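Local coordinates for ABC transporter binding protein AcbH (Actinoplanes, PDB 3OO8) that binds beta-D-galactopyranose as the extracellular solute receptor of an ABC transporter, with an exclusive preference for that sugar, at residues A90-R93 / L94-A98; T104-D107 / D108-K112; Y206-K209 / L210-E214. The protein carries 2 engineered substitutions. One frame throughout, in Å; residues are numbered along the deposited sequence.

Along the chain the three contacts come in series, each within one continuous stretch, so none closes a long loop and none nests in or crosses another. Interaction 1 starts helix 92-99 directly after strand 85-89 and contributes a residue to the galactose site. Interaction 2 follows at the loop that leads into helix 107-113; its nearest atoms lie about 7 Å from those of interaction 1, without touching. Interaction 3, much later, lies in the last turns of helix 204-212 and the turn that follows. Although remote in sequence, interactions 1 and 3 touch through a probable hydrogen bond between Gln95 OE1 and Lys212 NZ, 2.9 Å apart, which ties helix 92-99 to helix 204-212.

Interaction 1 (A90-R93 / L94-A98); sequences AGYR and LQFFA
The amides of Gln95, Phe96 and Phe97 reach back four residues to the carbonyls of Gly91, Tyr92 and Arg93, winding the first turns of helix 92-99. This is a helix N-terminus with Gly91 at the N-cap, placed directly after strand 85-89 in this class 2 solute-binding protein. The opening bond, Gln95 N to Gly91 O, is long at 3.3 Å, while Phe97 N to Arg93 O is 2.8 Å and nearly straight, its N-H···O angle 173°. Gly91 has a positive phi, and a side chain here would collide with the carbonyl O of Ala90, so the conformation is one that only glycine takes easily. Arg93 and Phe97 run alongside each other in the same direction. The CB of Arg93 comes within 3.8 Å of Phe97 CE2, and the chain then bends at chi3, leaving the guanidinium plane 51° from the ring plane. The ring is touched by CB and, more loosely, CD. Arg93 belongs to the beta-D-galactose site, though no sugar is bound to this chain, and its side chain lies near that of Gln71, another residue of the same site. Ile74 of helix 67-79 touches both Arg93 and Phe97. On another flank Tyr92 CE2 approaches Phe96 CD1 obliquely at 4.3 Å, a loose apolar contact. Leu94 turns CD2 back to Ala90 CA, 4.1 Å away, and Gln95 brings its CG close to Gly91 O before its amide binds Lys212 through OE1 and the carbonyl of Lys126 through NE2. With CG of Phe97 anti to its own carbonyl carbon (chi1 -54°), the ring swings back over Arg93, whose carbonyl O sits over one ring face, 3.1 Å from CD2.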
loop_
_atom_site.group_PDB
_atom_site.type_symbol
_atom_site.label_atom_id
_atom_site.label_comp_id
_atom_site.label_asym_id
_atom_site.label_seq_id
_atom_site.Cartn_x
_atom_site.Cartn_y
_atom_site.Cartn_z
ATOM N N ALA A 90 -7.404 0.516 -4.952
ATOM C CA ALA A 90 -6.808 1.554 -5.774
ATOM C C ALA A 90 -5.650 1.016 -6.625
ATOM O O ALA A 90 -5.013 0.001 -6.293
ATOM C CB ALA A 90 -6.358 2.753 -4.888
ATOM N N GLY A 91 -5.377 1.713 -7.725
ATOM C CA GLY A 91 -4.175 1.398 -8.498
ATOM C C GLY A 91 -4.429 1.282 -9.977
ATOM O O GLY A 91 -5.424 1.820 -10.513
ATOM N N TYR A 92 -3.473 0.619 -10.638
ATOM C CA TYR A 92 -3.491 0.524 -12.088
ATOM C C TYR A 92 -4.753 -0.114 -12.641
ATOM O O TYR A 92 -5.366 0.425 -13.569
ATOM C CB TYR A 92 -2.258 -0.264 -12.539
ATOM C CG TYR A 92 -2.062 -0.256 -14.041
ATOM C CD1 TYR A 92 -1.175 0.653 -14.627
ATOM C CD2 TYR A 92 -2.784 -1.109 -14.862
ATOM C CE1 TYR A 92 -0.960 0.675 -16.005
ATOM C CE2 TYR A 92 -2.602 -1.080 -16.249
ATOM C CZ TYR A 92 -1.687 -0.191 -16.800
ATOM O OH TYR A 92 -1.508 -0.162 -18.178
ATOM N N ARG A 93 -5.145 -1.240 -12.059
ATOM C CA ARG A 93 -6.304 -1.986 -12.578
ATOM C C ARG A 93 -7.622 -1.227 -12.417
ATOM O O ARG A 93 -8.462 -1.195 -13.345
ATOM C CB ARG A 93 -6.323 -3.386 -11.996
ATOM C CG ARG A 93 -5.172 -4.210 -12.562
ATOM C CD ARG A 93 -5.522 -5.669 -12.618
ATOM N NE ARG A 93 -5.155 -6.350 -11.379
ATOM C CZ ARG A 93 -5.382 -7.638 -11.154
ATOM N NH1 ARG A 93 -5.001 -8.189 -10.006
ATOM N NH2 ARG A 93 -5.998 -8.366 -12.081
ATOM N N LEU A 94 -7.791 -0.541 -11.284
ATOM C CA LEU A 94 -8.982 0.294 -11.110
ATOM C C LEU A 94 -9.061 1.251 -12.288
ATOM O O LEU A 94 -10.119 1.409 -12.916
ATOM C CB LEU A 94 -8.867 1.142 -9.836
ATOM C CG LEU A 94 -9.961 2.208 -9.620
ATOM C CD1 LEU A 94 -11.308 1.504 -9.403
ATOM C CD2 LEU A 94 -9.640 3.078 -8.391
ATOM N N GLN A 95 -7.951 1.936 -12.563
ATOM C CA GLN A 95 -7.976 2.913 -13.652
ATOM C C GLN A 95 -8.151 2.265 -15.026
ATOM O O GLN A 95 -8.788 2.854 -15.901
ATOM C CB GLN A 95 -6.758 3.843 -13.596
ATOM C CG GLN A 95 -6.747 4.691 -12.309
ATOM C CD GLN A 95 -5.799 5.838 -12.347
ATOM O OE1 GLN A 95 -4.674 5.703 -12.822
ATOM N NE2 GLN A 95 -6.250 7.002 -11.872
ATOM N N PHE A 96 -7.605 1.066 -15.194
ATOM C CA PHE A 96 -7.725 0.321 -16.452
ATOM C C PHE A 96 -9.195 -0.038 -16.687
ATOM O O PHE A 96 -9.731 0.215 -17.770
ATOM C CB PHE A 96 -6.883 -0.958 -16.407
ATOM C CG PHE A 96 -6.908 -1.753 -17.685
ATOM C CD1 PHE A 96 -6.046 -1.432 -18.726
ATOM C CD2 PHE A 96 -7.785 -2.807 -17.843
ATOM C CE1 PHE A 96 -6.064 -2.147 -19.911
ATOM C CE2 PHE A 96 -7.800 -3.549 -19.028
ATOM C CZ PHE A 96 -6.942 -3.206 -20.062
ATOM N N PHE A 97 -9.853 -0.594 -15.673
ATOM C CA PHE A 97 -11.243 -0.970 -15.837
ATOM C C PHE A 97 -12.128 0.227 -16.067
ATOM O O PHE A 97 -13.025 0.142 -16.910
ATOM C CB PHE A 97 -11.747 -1.849 -14.699
ATOM C CG PHE A 97 -10.904 -3.068 -14.456
ATOM C CD1 PHE A 97 -10.477 -3.848 -15.515
ATOM C CD2 PHE A 97 -10.566 -3.452 -13.164
ATOM C CE1 PHE A 97 -9.703 -4.980 -15.297
ATOM C CE2 PHE A 97 -9.795 -4.592 -12.941
ATOM C CZ PHE A 97 -9.366 -5.347 -14.009
ATOM N N ALA A 98 -11.881 1.326 -15.348
ATOM C CA ALA A 98 -12.647 2.571 -15.525
ATOM C C ALA A 98 -12.439 3.116 -16.941
ATOM O O ALA A 98 -13.384 3.582 -17.571
ATOM C CB ALA A 98 -12.254 3.649 -14.483
#

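Interaction 2 (T104-D107 / D108-K112); sequences TPID and DVWDK
Trp110 N donates to Ile106 O at 3.1 Å, and Asp111 N to Asp107 O at 2.9 Å along a more bent path (135°). Ile106 is the N-cap of helix 107-113. Within the first turn Asp108 folds back, chi1 54° placing CG between its backbone N and carbonyl carbon, and OD1 accepts the amide of Val109 at 2.9 Å from above the carboxylate plane; OD2 makes a salt bridge to Lys316, while the carboxylate of Asp107 turns elsewhere, to His131 ND1 and Tyr132 N. Ile106 O also lies at the edge of the indole, in its plane, and the indole NE1 donates to the carbonyl O of Leu134. Ile106 CD1 sits 4.0 Å from Trp110 CD1, and the two side chains cross obliquely. Beside them Ile106 CB packs on Val109 CG2 at 3.9 Å. With an alanine here in place of Trp110, the carbonyl of Leu134 would probably lose its donor and a gap would open beside Ile106 CD1. Ile106 and Val109 rest on Val135 of strand 134-147 and on helix 312-322, and Trp110 stacks on Tyr132, so the turn is set between strand and helix.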
loop_
_atom_site.group_PDB
_atom_site.type_symbol
_atom_site.label_atom_id
_atom_site.label_comp_id
_atom_site.label_asym_id
_atom_site.label_seq_id
_atom_site.Cartn_x
_atom_site.Cartn_y
_atom_site.Cartn_z
ATOM N N THR A 104 -19.154 1.980 -13.260
ATOM C CA THR A 104 -20.052 3.122 -13.202
ATOM C C THR A 104 -19.399 4.224 -12.386
ATOM O O THR A 104 -18.919 3.965 -11.282
ATOM C CB THR A 104 -21.386 2.687 -12.554
ATOM O OG1 THR A 104 -22.051 1.808 -13.463
ATOM C CG2 THR A 104 -22.294 3.879 -12.307
ATOM N N PRO A 105 -19.316 5.450 -12.923
ATOM C CA PRO A 105 -18.778 6.531 -12.118
ATOM C C PRO A 105 -19.715 6.877 -10.949
ATOM O O PRO A 105 -20.958 6.711 -11.051
ATOM C CB PRO A 105 -18.659 7.690 -13.111
ATOM C CG PRO A 105 -19.725 7.437 -14.083
ATOM C CD PRO A 105 -19.835 5.942 -14.225
ATOM N N ILE A 106 -19.127 7.316 -9.838
ATOM C CA ILE A 106 -19.884 7.583 -8.626
ATOM C C ILE A 106 -19.647 8.985 -8.077
ATOM O O ILE A 106 -19.533 9.212 -6.863
ATOM C CB ILE A 106 -19.627 6.486 -7.560
ATOM C CG1 ILE A 106 -18.125 6.301 -7.384
ATOM C CG2 ILE A 106 -20.210 5.148 -8.027
ATOM C CD1 ILE A 106 -17.795 5.500 -6.131
ATOM N N ASP A 107 -19.670 9.964 -8.992
ATOM C CA ASP A 107 -19.477 11.339 -8.588
ATOM C C ASP A 107 -20.611 11.723 -7.645
ATOM O O ASP A 107 -20.419 12.555 -6.769
ATOM C CB ASP A 107 -19.466 12.287 -9.799
ATOM C CG ASP A 107 -18.299 12.039 -10.733
ATOM O OD1 ASP A 107 -17.275 11.499 -10.279
ATOM O OD2 ASP A 107 -18.377 12.424 -11.916
ATOM N N ASP A 108 -21.804 11.169 -7.882
ATOM C CA ASP A 108 -22.948 11.436 -7.028
ATOM C C ASP A 108 -22.781 10.960 -5.580
ATOM O O ASP A 108 -23.082 11.687 -4.638
ATOM C CB ASP A 108 -24.279 10.988 -7.660
ATOM C CG ASP A 108 -24.290 9.537 -8.109
ATOM O OD1 ASP A 108 -23.292 8.774 -7.955
ATOM O OD2 ASP A 108 -25.353 9.123 -8.617
ATOM N N VAL A 109 -22.246 9.753 -5.408
ATOM C CA VAL A 109 -21.884 9.258 -4.086
ATOM C C VAL A 109 -20.901 10.217 -3.432
ATOM O O VAL A 109 -21.045 10.563 -2.261
ATOM C CB VAL A 109 -21.211 7.867 -4.201
ATOM C CG1 VAL A 109 -20.627 7.419 -2.841
ATOM C CG2 VAL A 109 -22.236 6.835 -4.721
ATOM N N TRP A 110 -19.906 10.659 -4.200
ATOM C CA TRP A 110 -18.868 11.548 -3.683
ATOM C C TRP A 110 -19.338 12.961 -3.328
ATOM O O TRP A 110 -18.782 13.596 -2.449
ATOM C CB TRP A 110 -17.614 11.502 -4.586
ATOM C CG TRP A 110 -16.702 10.315 -4.241
ATOM C CD1 TRP A 110 -16.784 9.055 -4.724
ATOM C CD2 TRP A 110 -15.615 10.344 -3.327
ATOM N NE1 TRP A 110 -15.772 8.266 -4.164
ATOM C CE2 TRP A 110 -15.052 9.048 -3.304
ATOM C CE3 TRP A 110 -15.067 11.344 -2.518
ATOM C CZ2 TRP A 110 -13.955 8.723 -2.508
ATOM C CZ3 TRP A 110 -13.973 11.035 -1.717
ATOM C CH2 TRP A 110 -13.423 9.723 -1.724
ATOM N N ASP A 111 -20.427 13.400 -3.961
ATOM C CA ASP A 111 -21.036 14.673 -3.585
ATOM C C ASP A 111 -21.503 14.584 -2.120
ATOM O O ASP A 111 -21.510 15.580 -1.390
ATOM C CB ASP A 111 -22.251 14.953 -4.484
ATOM C CG ASP A 111 -21.882 15.325 -5.908
ATOM O OD1 ASP A 111 -20.741 15.764 -6.159
ATOM O OD2 ASP A 111 -22.766 15.190 -6.782
ATOM N N LYS A 112 -21.886 13.390 -1.680
ATOM C CA LYS A 112 -22.360 13.211 -0.307
ATOM C C LYS A 112 -21.238 12.882 0.674
ATOM O O LYS A 112 -21.222 13.368 1.818
ATOM C CB LYS A 112 -23.395 12.096 -0.299
ATOM C CG LYS A 112 -23.675 11.470 1.052
ATOM C CD LYS A 112 -24.775 12.185 1.813
ATOM C CE LYS A 112 -25.333 11.250 2.885
ATOM N NZ LYS A 112 -26.182 11.961 3.881
#

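Interaction 3 (Y206-K209 / L210-E214); sequences YHIK and LMKHE
Met211 folds over the His207 ring, its CG above one face, 4.2 Å from the ring centroid and 16° off the normal, a CH-pi contact. The methionine chain bends at both chi2 and chi3, which carries SD to an oblique position 4.4 Å from the same centroid and curls CE to 3.8 Å from His207 CE1. The imidazole is swung to meet it by chi1 of -179°, CG standing anti to the backbone N, while its ND1 is hydrogen-bonded to Asn198. One residue on, the side chains of Ile208 and Lys212 extend together, and Ile208 CG2 meets Lys212 CE at 3.7 Å. These pairs belong to the last turns of helix 204-212, where i to i+4 bonds such as Lys212 N to Ile208 O (2.8 Å) give way to a Schellman motif. His213 takes a positive phi of 60°, the amide of Glu214 closes on Lys209 O at 2.7 Å, and His213 N returns to the carbonyl of Leu210. Glu214 thereby crosses Lys209 at about a right angle, and its OE1 lies against Lys209 CG, whereas the charged ends stay apart, Lys209 NZ being 6.2 Å from Glu214 OE1. Leu210, buried, sets its CB against the carbonyls of Tyr206 and His207 and packs on Phe194 and Asn198 of helix 191-201, while Met211 packs against Trp217 and against Met371 and Asp374 of helix 371-374.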
loop_
_atom_site.group_PDB
_atom_site.type_symbol
_atom_site.label_atom_id
_atom_site.label_comp_id
_atom_site.label_asym_id
_atom_site.label_seq_id
_atom_site.Cartn_x
_atom_site.Cartn_y
_atom_site.Cartn_z
ATOM N N TYR A 206 6.075 11.441 -11.150
ATOM C CA TYR A 206 7.056 10.626 -11.880
ATOM C C TYR A 206 6.948 9.127 -11.584
ATOM O O TYR A 206 7.033 8.306 -12.494
ATOM C CB TYR A 206 8.482 11.079 -11.499
ATOM C CG TYR A 206 9.591 10.331 -12.210
ATOM C CD1 TYR A 206 10.140 10.815 -13.392
ATOM C CD2 TYR A 206 10.157 9.173 -11.665
ATOM C CE1 TYR A 206 11.172 10.128 -14.038
ATOM C CE2 TYR A 206 11.151 8.468 -12.320
ATOM C CZ TYR A 206 11.699 8.974 -13.478
ATOM O OH TYR A 206 12.711 8.317 -14.111
ATOM N N HIS A 207 6.819 8.753 -10.303
ATOM C CA HIS A 207 6.654 7.352 -9.984
ATOM C C HIS A 207 5.461 6.736 -10.712
ATOM O O HIS A 207 5.621 5.679 -11.326
ATOM C CB HIS A 207 6.557 7.150 -8.462
ATOM C CG HIS A 207 6.404 5.719 -8.037
ATOM N ND1 HIS A 207 7.397 4.766 -8.180
ATOM C CD2 HIS A 207 5.368 5.096 -7.418
ATOM C CE1 HIS A 207 6.967 3.615 -7.688
ATOM N NE2 HIS A 207 5.740 3.788 -7.224
ATOM N N ILE A 208 4.309 7.420 -10.717
ATOM C CA ILE A 208 3.135 6.882 -11.401
ATOM C C ILE A 208 3.355 6.816 -12.929
ATOM O O ILE A 208 2.965 5.833 -13.562
ATOM C CB ILE A 208 1.807 7.635 -11.023
ATOM C CG1 ILE A 208 1.582 7.604 -9.512
ATOM C CG2 ILE A 208 0.619 6.972 -11.691
ATOM C CD1 ILE A 208 1.602 6.165 -8.911
ATOM N N LYS A 209 4.012 7.826 -13.503
ATOM C CA LYS A 209 4.340 7.805 -14.938
ATOM C C LYS A 209 5.195 6.601 -15.259
ATOM O O LYS A 209 4.949 5.900 -16.257
ATOM C CB LYS A 209 5.051 9.083 -15.363
ATOM C CG LYS A 209 4.143 10.301 -15.556
ATOM C CD LYS A 209 5.016 11.493 -15.922
ATOM C CE LYS A 209 4.183 12.699 -16.283
ATOM N NZ LYS A 209 5.101 13.843 -16.551
ATOM N N LEU A 210 6.179 6.329 -14.393
ATOM C CA LEU A 210 7.041 5.178 -14.596
ATOM C C LEU A 210 6.223 3.884 -14.516
ATOM O O LEU A 210 6.373 2.983 -15.342
ATOM C CB LEU A 210 8.187 5.145 -13.568
ATOM C CG LEU A 210 9.205 4.006 -13.727
ATOM C CD1 LEU A 210 9.979 4.095 -15.045
ATOM C CD2 LEU A 210 10.178 3.932 -12.547
ATOM N N MET A 211 5.333 3.810 -13.519
ATOM C CA MET A 211 4.448 2.657 -13.387
ATOM C C MET A 211 3.595 2.433 -14.607
ATOM O O MET A 211 3.352 1.282 -14.946
ATOM C CB MET A 211 3.548 2.796 -12.161
ATOM C CG MET A 211 4.358 2.691 -10.864
ATOM S SD MET A 211 5.417 1.299 -10.461
ATOM C CE MET A 211 7.017 1.798 -11.078
ATOM N N LYS A 212 3.113 3.515 -15.207
ATOM C CA LYS A 212 2.251 3.431 -16.399
ATOM C C LYS A 212 3.059 3.317 -17.709
ATOM O O LYS A 212 2.484 3.141 -18.791
ATOM C CB LYS A 212 1.293 4.594 -16.422
ATOM C CG LYS A 212 0.235 4.549 -15.280
ATOM C CD LYS A 212 -0.668 5.745 -15.324
ATOM C CE LYS A 212 -1.749 5.671 -14.257
ATOM N NZ LYS A 212 -2.603 4.426 -14.336
ATOM N N HIS A 213 4.385 3.303 -17.577
ATOM C CA HIS A 213 5.320 3.339 -18.718
ATOM C C HIS A 213 5.173 4.593 -19.609
ATOM O O HIS A 213 5.407 4.545 -20.830
ATOM C CB HIS A 213 5.252 2.054 -19.542
ATOM C CG HIS A 213 6.415 1.858 -20.461
ATOM N ND1 HIS A 213 7.726 1.900 -20.033
ATOM C CD2 HIS A 213 6.458 1.607 -21.790
ATOM C CE1 HIS A 213 8.531 1.700 -21.062
ATOM N NE2 HIS A 213 7.786 1.520 -22.140
ATOM N N GLU A 214 4.822 5.712 -18.988
ATOM C CA GLU A 214 4.837 7.033 -19.605
ATOM C C GLU A 214 6.247 7.625 -19.610
ATOM O O GLU A 214 6.547 8.566 -20.346
ATOM C CB GLU A 214 3.820 7.955 -18.926
ATOM C CG GLU A 214 2.436 7.440 -19.228
ATOM C CD GLU A 214 1.363 7.978 -18.325
ATOM O OE1 GLU A 214 1.667 8.797 -17.431
ATOM O OE2 GLU A 214 0.203 7.534 -18.501
#